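Local coordinates for protein mirolysin (Tannerella forsythia, PDB 6R7V) that is a pappalysin-family metallopeptidase of the metzincin clan, captured here as a latent zymogen, and probably cleaves peptide bonds with a zinc ion, at residues Q66-Q72 with F189-A195; V73-F78 with R203-V209; N82-T88 with C274-F278. The protein carries 1 engineered substitution. All coordinates share one frame; numbering follows the deposited sequence. Where two conformers were deposited one is given.

Interactions 1 and 2 use successive turns of helix 64-77, and interaction 3 takes up the chain just beyond that helix, so all three tie one N-terminal region to later parts of the chain. The partners come in the same order along the sequence: the loop 189-195, the zinc-binding helix 203-212 and the loop 274-278, and the contacts therefore cross in chain order. Centres of interactions 1 and 2 lie about 11 Å apart, joined by the R191-E76 salt bridge. Those of interactions 2 and 3 lie about 12 Å apart, joined by R203 and D84. Helix 64-77 thus packs against the mixed sheet (I67 on strand 45-55) and is tied to the loop 189-195 and to helix 203-212.

Interaction 1 (Q66-Q72 with F189-A195); sequences QIISQIQ and FGRDGSA
Polar side chains of the helical segment 66-72 hold the loop 189-195 mainly by its backbone. The Q66 amide does most of this: its NE2 donates to F189 O, lying in that carbonyl's plane on a lone pair at 3.0 Å, and also to D192 O, which it meets from above the plane. Its OE1 accepts a bond from S194 N at 3.0 Å, also from above its plane. S69 OG accepts a hydrogen bond from R191 N at 2.9 Å and donates one to Q66 O, while Q70 OE1 accepts one from G190 N at 2.8 Å. The segment ends in a type II' beta turn from D192 to A195, whose A195 N reaches D192 O from the face opposite Q66 NE2. Apolar contact centres on F189. With Q70 CG anti to the backbone N (chi1 -179°), the CG methylene makes a CH-pi contact over one face of the F189 ring, offset toward the rim, 3.8 Å from the centroid. I67 CA lies at the ring edge, and I67 CG1 comes within 4.0 Å of F189 CE1. Two waters bridge the segments: one donates to Q66 OE1 and R191 O, another links Q72 OE1 to R191 NE, whose guanidinium is paired with E76.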
loop_
_atom_site.group_PDB
_atom_site.type_symbol
_atom_site.label_atom_id
_atom_site.label_comp_id
_atom_site.label_asym_id
_atom_site.label_seq_id
_atom_site.Cartn_x
_atom_site.Cartn_y
_atom_site.Cartn_z
ATOM N N GLN A 66 13.844 -11.327 -6.736
ATOM C CA GLN A 66 12.632 -11.328 -5.910
ATOM C C GLN A 66 12.075 -9.893 -5.797
ATOM O O GLN A 66 10.875 -9.642 -5.946
ATOM C CB GLN A 66 12.914 -11.921 -4.530
ATOM C CG GLN A 66 11.666 -12.384 -3.779
ATOM C CD GLN A 66 10.927 -13.515 -4.467
ATOM O OE1 GLN A 66 11.526 -14.389 -5.111
ATOM N NE2 GLN A 66 9.619 -13.540 -4.303
ATOM N N ILE A 67 12.970 -8.923 -5.591
ATOM C CA ILE A 67 12.592 -7.522 -5.451
ATOM C C ILE A 67 12.069 -6.948 -6.781
ATOM O O ILE A 67 11.027 -6.265 -6.822
ATOM C CB ILE A 67 13.774 -6.717 -4.931
ATOM C CG1 ILE A 67 14.089 -7.145 -3.488
ATOM C CG2 ILE A 67 13.493 -5.215 -5.061
ATOM C CD1 ILE A 67 15.452 -6.662 -3.031
ATOM N N ILE A 68 12.778 -7.268 -7.888
ATOM C CA ILE A 68 12.336 -6.801 -9.206
ATOM C C ILE A 68 10.942 -7.381 -9.524
ATOM O O ILE A 68 10.098 -6.673 -10.088
ATOM C CB ILE A 68 13.409 -7.243 -10.226
ATOM C CG1 ILE A 68 14.688 -6.389 -10.024
ATOM C CG2 ILE A 68 12.900 -7.206 -11.707
ATOM C CD1 ILE A 68 15.918 -6.948 -10.718
ATOM N N SER A 69 10.687 -8.637 -9.128
ATOM C CA SER A 69 9.364 -9.206 -9.369
ATOM C C SER A 69 8.301 -8.423 -8.592
ATOM O O SER A 69 7.196 -8.269 -9.111
ATOM C CB SER A 69 9.301 -10.685 -9.017
ATOM O OG SER A 69 9.187 -10.952 -7.632
ATOM N N GLN A 70 8.622 -7.875 -7.405
ATOM C CA GLN A 70 7.627 -7.077 -6.695
ATOM C C GLN A 70 7.320 -5.774 -7.428
ATOM O O GLN A 70 6.151 -5.341 -7.478
ATOM C CB GLN A 70 8.095 -6.768 -5.265
ATOM C CG GLN A 70 7.061 -5.958 -4.467
ATOM C CD GLN A 70 5.776 -6.739 -4.280
ATOM O OE1 GLN A 70 5.733 -7.667 -3.479
ATOM N NE2 GLN A 70 4.701 -6.389 -4.965
ATOM N N ILE A 71 8.351 -5.143 -8.002
ATOM C CA ILE A 71 8.142 -3.908 -8.748
ATOM C C ILE A 71 7.281 -4.206 -9.974
ATOM O O ILE A 71 6.378 -3.414 -10.312
ATOM C CB ILE A 71 9.489 -3.272 -9.123
ATOM C CG1 ILE A 71 10.320 -3.028 -7.852
ATOM C CG2 ILE A 71 9.256 -1.933 -9.870
ATOM C CD1 ILE A 71 9.642 -2.151 -6.728
ATOM N N GLN A 72 7.516 -5.375 -10.597
ATOM C CA GLN A 72 6.693 -5.822 -11.739
ATOM C C GLN A 72 5.215 -5.935 -11.338
ATOM O O GLN A 72 4.333 -5.429 -12.047
ATOM C CB GLN A 72 7.193 -7.171 -12.243
ATOM C CG GLN A 72 6.458 -7.646 -13.490
ATOM C CD GLN A 72 6.902 -9.015 -13.955
ATOM O OE1 GLN A 72 7.440 -9.832 -13.193
ATOM N NE2 GLN A 72 6.670 -9.295 -15.226
ATOM N N PHE A 189 7.148 -10.945 -0.097
ATOM C CA PHE A 189 7.622 -9.895 -0.976
ATOM C C PHE A 189 7.972 -10.502 -2.297
ATOM O O PHE A 189 8.693 -11.512 -2.348
ATOM C CB PHE A 189 8.837 -9.160 -0.361
ATOM C CG PHE A 189 9.102 -7.801 -0.944
ATOM C CD1 PHE A 189 10.104 -7.613 -1.891
ATOM C CD2 PHE A 189 8.293 -6.716 -0.614
ATOM C CE1 PHE A 189 10.338 -6.345 -2.434
ATOM C CE2 PHE A 189 8.516 -5.462 -1.175
ATOM C CZ PHE A 189 9.567 -5.273 -2.041
ATOM N N GLY A 190 7.465 -9.904 -3.363
ATOM C CA GLY A 190 7.706 -10.445 -4.695
ATOM C C GLY A 190 6.749 -11.554 -5.060
ATOM O O GLY A 190 5.909 -11.983 -4.249
ATOM N N ARG A 191 6.861 -12.030 -6.300
ATOM C CA ARG A 191 5.956 -13.053 -6.822
ATOM C C ARG A 191 6.680 -14.369 -7.015
ATOM O O ARG A 191 7.749 -14.388 -7.629
ATOM C CB ARG A 191 5.365 -12.561 -8.147
ATOM C CG ARG A 191 4.455 -13.596 -8.817
ATOM C CD ARG A 191 3.452 -12.917 -9.748
ATOM N NE ARG A 191 4.133 -12.255 -10.867
ATOM C CZ ARG A 191 3.523 -11.411 -11.697
ATOM N NH1 ARG A 191 2.248 -11.096 -11.515
ATOM N NH2 ARG A 191 4.192 -10.857 -12.697
ATOM N N ASP A 192 6.076 -15.480 -6.533
ATOM C CA ASP A 192 6.660 -16.826 -6.655
ATOM C C ASP A 192 8.068 -16.780 -6.001
ATOM O O ASP A 192 8.242 -16.049 -5.023
ATOM C CB ASP A 192 6.638 -17.317 -8.132
ATOM C CG ASP A 192 5.246 -17.277 -8.755
ATOM O OD1 ASP A 192 4.249 -17.365 -8.000
ATOM O OD2 ASP A 192 5.152 -17.172 -10.004
ATOM N N GLY A 193 9.049 -17.535 -6.509
ATOM C CA GLY A 193 10.378 -17.516 -5.912
ATOM C C GLY A 193 10.361 -17.864 -4.441
ATOM O O GLY A 193 9.787 -18.887 -4.054
ATOM N N SER A 194 10.957 -16.980 -3.617
ATOM C CA SER A 194 11.038 -17.181 -2.174
ATOM C C SER A 194 9.759 -16.819 -1.426
ATOM O O SER A 194 9.660 -17.099 -0.222
ATOM C CB SER A 194 12.194 -16.378 -1.581
ATOM O OG SER A 194 12.052 -14.985 -1.834
ATOM N N ALA A 195 8.767 -16.213 -2.111
ATOM C CA ALA A 195 7.539 -15.825 -1.405
ATOM C C ALA A 195 6.724 -17.053 -1.038
ATOM O O ALA A 195 6.685 -18.031 -1.799
ATOM C CB ALA A 195 6.719 -14.870 -2.248
HETATM O O HOH W 1 10.606 -14.128 -8.058
HETATM O O HOH W 2 6.998 -12.232 -11.443
#

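Interaction 2 (V73-F78 with R203-V209). Engineered in segment 203-209: A208 (natural residue Glu). With ZN (zinc ion), chain D.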
loop_
_atom_site.group_PDB
_atom_site.type_symbol
_atom_site.label_atom_id
_atom_site.label_comp_id
_atom_site.label_asym_id
_atom_site.label_seq_id
_atom_site.Cartn_x
_atom_site.Cartn_y
_atom_site.Cartn_z
ATOM N N VAL A 73 4.951 -6.550 -10.176
ATOM C CA VAL A 73 3.572 -6.703 -9.704
ATOM C C VAL A 73 2.931 -5.330 -9.449
ATOM O O VAL A 73 1.773 -5.115 -9.842
ATOM C CB VAL A 73 3.543 -7.569 -8.423
ATOM C CG1 VAL A 73 2.165 -7.504 -7.739
ATOM C CG2 VAL A 73 3.889 -9.032 -8.728
ATOM N N LEU A 74 3.659 -4.383 -8.829
ATOM C CA LEU A 74 3.062 -3.065 -8.610
ATOM C C LEU A 74 2.702 -2.403 -9.929
ATOM O O LEU A 74 1.625 -1.849 -10.061
ATOM C CB LEU A 74 3.977 -2.143 -7.810
ATOM C CG LEU A 74 4.318 -2.601 -6.372
ATOM C CD1 LEU A 74 5.317 -1.647 -5.736
ATOM C CD2 LEU A 74 3.055 -2.593 -5.472
ATOM N N ASN A 75 3.574 -2.526 -10.921
ATOM C CA ASN A 75 3.299 -1.935 -12.233
ATOM C C ASN A 75 2.143 -2.625 -12.935
ATOM O O ASN A 75 1.410 -1.950 -13.653
ATOM C CB ASN A 75 4.544 -1.946 -13.089
ATOM C CG ASN A 75 5.469 -0.805 -12.687
ATOM O OD1 ASN A 75 5.019 0.327 -12.616
ATOM N ND2 ASN A 75 6.735 -1.065 -12.416
ATOM N N GLU A 76 1.924 -3.907 -12.687
ATOM C CA GLU A 76 0.752 -4.574 -13.241
ATOM C C GLU A 76 -0.510 -4.119 -12.549
ATOM O O GLU A 76 -1.468 -3.665 -13.204
ATOM C CB GLU A 76 0.853 -6.100 -13.059
ATOM C CG GLU A 76 1.914 -6.741 -13.938
ATOM C CD GLU A 76 2.042 -8.248 -13.758
ATOM O OE1 GLU A 76 1.218 -8.862 -13.042
ATOM O OE2 GLU A 76 2.999 -8.812 -14.327
ATOM N N ASP A 77 -0.521 -4.183 -11.196
ATOM C CA ASP A 77 -1.771 -3.902 -10.481
ATOM C C ASP A 77 -2.208 -2.457 -10.574
ATOM O O ASP A 77 -3.428 -2.212 -10.602
ATOM C CB ASP A 77 -1.602 -4.323 -9.021
ATOM C CG ASP A 77 -1.402 -5.836 -8.838
ATOM O OD1 ASP A 77 -1.602 -6.593 -9.826
ATOM O OD2 ASP A 77 -1.096 -6.263 -7.705
ATOM N N PHE A 78 -1.265 -1.516 -10.603
ATOM C CA PHE A 78 -1.588 -0.085 -10.688
ATOM C C PHE A 78 -1.776 0.413 -12.126
ATOM O O PHE A 78 -1.976 1.618 -12.343
ATOM C CB PHE A 78 -0.501 0.724 -9.965
ATOM C CG PHE A 78 -0.627 0.678 -8.464
ATOM C CD1 PHE A 78 -0.100 -0.389 -7.733
ATOM C CD2 PHE A 78 -1.329 1.665 -7.776
ATOM C CE1 PHE A 78 -0.300 -0.474 -6.348
ATOM C CE2 PHE A 78 -1.484 1.595 -6.371
ATOM C CZ PHE A 78 -0.951 0.536 -5.673
ATOM N N ARG A 203 0.815 -9.277 -3.612
ATOM C CA ARG A 203 -0.299 -8.373 -3.307
ATOM C C ARG A 203 -0.229 -7.771 -1.908
ATOM O O ARG A 203 -0.965 -6.832 -1.632
ATOM C CB ARG A 203 -1.670 -9.042 -3.536
ATOM C CG ARG A 203 -2.225 -8.781 -4.921
ATOM C CD ARG A 203 -1.379 -9.359 -6.052
ATOM N NE ARG A 203 -1.878 -8.891 -7.347
ATOM C CZ ARG A 203 -2.720 -9.580 -8.107
ATOM N NH1 ARG A 203 -3.192 -10.755 -7.696
ATOM N NH2 ARG A 203 -3.138 -9.080 -9.263
ATOM N N THR A 204 0.599 -8.282 -1.008
ATOM C CA THR A 204 0.761 -7.634 0.297
ATOM C C THR A 204 1.271 -6.204 0.041
ATOM O O THR A 204 0.762 -5.234 0.622
ATOM C CB THR A 204 1.679 -8.443 1.228
ATOM O OG1 THR A 204 1.093 -9.738 1.407
ATOM C CG2 THR A 204 1.847 -7.782 2.578
ATOM N N ALA A 205 2.244 -6.057 -0.865
ATOM C CA ALA A 205 2.727 -4.699 -1.153
ATOM C C ALA A 205 1.720 -3.890 -1.958
ATOM O O ALA A 205 1.638 -2.694 -1.742
ATOM C CB ALA A 205 4.068 -4.752 -1.889
ATOM N N THR A 206 0.954 -4.517 -2.885
ATOM C CA THR A 206 -0.073 -3.731 -3.595
ATOM C C THR A 206 -1.047 -3.129 -2.594
ATOM O O THR A 206 -1.364 -1.927 -2.667
ATOM C CB THR A 206 -0.842 -4.636 -4.581
ATOM O OG1 THR A 206 0.124 -5.057 -5.557
ATOM C CG2 THR A 206 -1.954 -3.886 -5.324
ATOM N N HIS A 207 -1.477 -3.956 -1.617
ATOM C CA HIS A 207 -2.404 -3.523 -0.574
ATOM C C HIS A 207 -1.769 -2.393 0.279
ATOM O O HIS A 207 -2.428 -1.373 0.539
ATOM C CB HIS A 207 -2.722 -4.765 0.266
ATOM C CG HIS A 207 -3.558 -4.532 1.478
ATOM N ND1 HIS A 207 -4.884 -4.920 1.522
ATOM C CD2 HIS A 207 -3.205 -4.020 2.682
ATOM C CE1 HIS A 207 -5.297 -4.625 2.743
ATOM N NE2 HIS A 207 -4.319 -4.058 3.465
ATOM N N ALA A 208 -0.508 -2.579 0.721
ATOM C CA ALA A 208 0.161 -1.579 1.572
ATOM C C ALA A 208 0.359 -0.288 0.823
ATOM O O ALA A 208 0.184 0.789 1.403
ATOM C CB ALA A 208 1.507 -2.102 2.041
ATOM N N VAL A 209 0.776 -0.367 -0.451
ATOM C CA VAL A 209 0.975 0.854 -1.254
ATOM C C VAL A 209 -0.396 1.561 -1.425
ATOM O O VAL A 209 -0.440 2.798 -1.399
ATOM C CB VAL A 209 1.701 0.546 -2.602
ATOM C CG1 VAL A 209 1.725 1.755 -3.534
ATOM C CG2 VAL A 209 3.118 0.048 -2.341
HETATM ZN ZN ZN D . -4.323 -3.058 5.222
#
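D77 swings its carboxylate toward helix 203-212 with CG anti to its carbonyl carbon (chi1 -65°), and R203, bent at chi2 (63°), turns its guanidinium back to meet it. The grip is side-on: R203 NE donates to D77 OD2 at 2.8 Å on the syn side, and R203 NH2 to D77 OD1 at 3.0 Å from above the carboxylate plane. T206 OG1 adds a bond to D77 OD2 from the anti side at 2.7 Å, giving this buried oxygen two donors. Beside this polar group, L74 CD2 runs past T206, 3.8 Å from T206 CA, and comes near V209 CG2. The F78 ring runs alongside T206 and brings CZ to 3.6 Å from V209 CG1, with T206 O at the ring edge. The two helical segments cross at -60°, their axes 9.6 Å apart. On another side of helix 203-212, H207 NE2 binds the zinc ion at 2.0 Å, together with H211, H217 and C6, the cysteine-switch ligand. H207 and H211 belong to the metzincin HExxH motif, whose Glu position holds the engineered A208. Because R203 NH2 also pairs with D84, its charge is shared between two acids, and the three donors probably favour an ionised D77.

Interaction 3 (N82-T88 with C274-F278); sequences NADQANT and CMNLF
N276 makes most of the contact with 82-88 from the loop 274-278. N82 ND2 donates to N276 O at 3.1 Å from above the carbonyl plane. The same amide nitrogen also gives a nearly straight bond (171°) to D84 OD1 at 2.8 Å, nearly along that oxygen's C-O direction; both acceptors lie near the N82 amide plane. At the other end, T88 OG1 and N276 OD1 come within 2.7 Å. N276 CG sits between its backbone N and carbonyl carbon (chi1 48°), which turns the amide toward the 3-10 turn 83-87. Water-mediated bonds extend the polar contact: N276 ND2 donates to two waters at 3.0 Å, one of which also accepts from N87 ND2 while the other donates to N87 O. Van der Waals contacts surround these bonds. N276 CB rests 3.3 Å from D84 O, and the T88 and L277 side chains cross at about a right angle, with T88 CG2 4.1 Å from L277 CD1. The contact joins the loop between helices 64-77 and 90-93 to the loop between strand 269-270 and helix 280-288; the loop 274-278 is fastened by the disulfide of C274 with C245, and M275 touches R203 of helix 203-212.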
loop_
_atom_site.group_PDB
_atom_site.type_symbol
_atom_site.label_atom_id
_atom_site.label_comp_id
_atom_site.label_asym_id
_atom_site.label_seq_id
_atom_site.Cartn_x
_atom_site.Cartn_y
_atom_site.Cartn_z
ATOM N N ASN A 82 -2.453 -6.619 -14.746
ATOM C CA ASN A 82 -2.382 -7.943 -14.096
ATOM C C ASN A 82 -3.143 -8.943 -14.967
ATOM O O ASN A 82 -4.297 -8.685 -15.311
ATOM C CB ASN A 82 -3.000 -7.877 -12.677
ATOM C CG ASN A 82 -4.318 -7.132 -12.574
ATOM O OD1 ASN A 82 -4.422 -5.953 -12.985
ATOM N ND2 ASN A 82 -5.324 -7.793 -11.966
ATOM N N ALA A 83 -2.536 -10.078 -15.310
ATOM C CA ALA A 83 -3.271 -11.050 -16.145
ATOM C C ALA A 83 -4.554 -11.531 -15.479
ATOM O O ALA A 83 -5.549 -11.782 -16.185
ATOM C CB ALA A 83 -2.384 -12.239 -16.493
ATOM N N ASP A 84 -4.577 -11.612 -14.130
ATOM C CA ASP A 84 -5.793 -12.060 -13.452
ATOM C C ASP A 84 -6.917 -11.001 -13.454
ATOM O O ASP A 84 -7.959 -11.271 -12.865
ATOM C CB ASP A 84 -5.535 -12.602 -12.039
ATOM C CG ASP A 84 -4.886 -11.677 -11.022
ATOM O OD1 ASP A 84 -4.739 -10.470 -11.311
ATOM O OD2 ASP A 84 -4.512 -12.165 -9.933
ATOM N N GLN A 85 -6.764 -9.867 -14.193
ATOM C CA GLN A 85 -7.868 -8.895 -14.401
ATOM C C GLN A 85 -9.034 -9.624 -15.077
ATOM O O GLN A 85 -10.204 -9.280 -14.862
ATOM C CB GLN A 85 -7.416 -7.676 -15.240
ATOM C CG GLN A 85 -6.986 -7.909 -16.709
ATOM C CD GLN A 85 -8.132 -8.130 -17.665
ATOM O OE1 GLN A 85 -9.203 -7.548 -17.524
ATOM N NE2 GLN A 85 -7.937 -9.006 -18.639
ATOM N N ALA A 86 -8.712 -10.651 -15.896
ATOM C CA ALA A 86 -9.704 -11.450 -16.602
ATOM C C ALA A 86 -10.614 -12.183 -15.605
ATOM O O ALA A 86 -11.768 -12.449 -15.942
ATOM C CB ALA A 86 -9.008 -12.446 -17.520
ATOM N N ASN A 87 -10.120 -12.438 -14.352
ATOM C CA ASN A 87 -10.857 -13.101 -13.266
ATOM C C ASN A 87 -11.854 -12.165 -12.561
ATOM O O ASN A 87 -12.684 -12.658 -11.790
ATOM C CB ASN A 87 -9.923 -13.667 -12.181
ATOM C CG ASN A 87 -8.966 -14.753 -12.579
ATOM O OD1 ASN A 87 -8.985 -15.267 -13.702
ATOM N ND2 ASN A 87 -8.103 -15.127 -11.633
ATOM N N THR A 88 -11.754 -10.835 -12.768
ATOM C CA THR A 88 -12.694 -9.921 -12.092
ATOM C C THR A 88 -14.116 -10.275 -12.541
ATOM O O THR A 88 -14.327 -10.347 -13.753
ATOM C CB THR A 88 -12.394 -8.463 -12.405
ATOM O OG1 THR A 88 -11.023 -8.195 -12.117
ATOM C CG2 THR A 88 -13.261 -7.496 -11.589
ATOM N N CYS A 274 -6.564 -14.381 -5.304
ATOM C CA CYS A 274 -7.989 -14.164 -5.499
ATOM C C CYS A 274 -8.321 -12.652 -5.551
ATOM O O CYS A 274 -9.476 -12.298 -5.757
ATOM C CB CYS A 274 -8.787 -14.931 -4.455
ATOM S SG CYS A 274 -8.402 -16.706 -4.459
ATOM N N MET A 275 -7.299 -11.772 -5.507
ATOM C CA MET A 275 -7.448 -10.341 -5.709
ATOM C C MET A 275 -7.175 -9.976 -7.146
ATOM O O MET A 275 -6.308 -10.579 -7.792
ATOM C CB MET A 275 -6.474 -9.558 -4.848
ATOM C CG MET A 275 -6.711 -9.733 -3.403
ATOM S SD MET A 275 -5.441 -8.850 -2.456
ATOM C CE MET A 275 -6.400 -8.616 -0.926
ATOM N N ASN A 276 -7.835 -8.931 -7.647
ATOM C CA ASN A 276 -7.567 -8.583 -9.039
ATOM C C ASN A 276 -8.072 -7.190 -9.457
ATOM O O ASN A 276 -8.029 -6.899 -10.655
ATOM C CB ASN A 276 -8.136 -9.656 -10.006
ATOM C CG ASN A 276 -9.558 -9.997 -9.659
ATOM O OD1 ASN A 276 -10.418 -9.121 -9.631
ATOM N ND2 ASN A 276 -9.830 -11.270 -9.338
ATOM N N LEU A 277 -8.474 -6.305 -8.505
ATOM C CA LEU A 277 -8.810 -4.950 -8.942
ATOM C C LEU A 277 -8.728 -3.915 -7.865
ATOM O O LEU A 277 -8.870 -4.186 -6.648
ATOM C CB LEU A 277 -10.227 -4.829 -9.604
ATOM C CG LEU A 277 -11.416 -4.648 -8.639
ATOM C CD1 LEU A 277 -12.658 -4.142 -9.396
ATOM C CD2 LEU A 277 -11.776 -5.946 -7.924
ATOM N N PHE A 278 -8.500 -2.675 -8.362
ATOM C CA PHE A 278 -8.860 -1.433 -7.705
ATOM C C PHE A 278 -10.071 -0.918 -8.425
ATOM O O PHE A 278 -10.215 -1.205 -9.619
ATOM C CB PHE A 278 -7.767 -0.351 -7.775
ATOM C CG PHE A 278 -6.544 -0.571 -6.907
ATOM C CD1 PHE A 278 -6.633 -0.520 -5.514
ATOM C CD2 PHE A 278 -5.289 -0.727 -7.491
ATOM C CE1 PHE A 278 -5.485 -0.648 -4.726
ATOM C CE2 PHE A 278 -4.147 -0.871 -6.701
ATOM C CZ PHE A 278 -4.262 -0.861 -5.327
HETATM O O HOH W 3 -7.574 -13.224 -9.202
HETATM O O HOH W 4 -12.463 -12.553 -8.882
#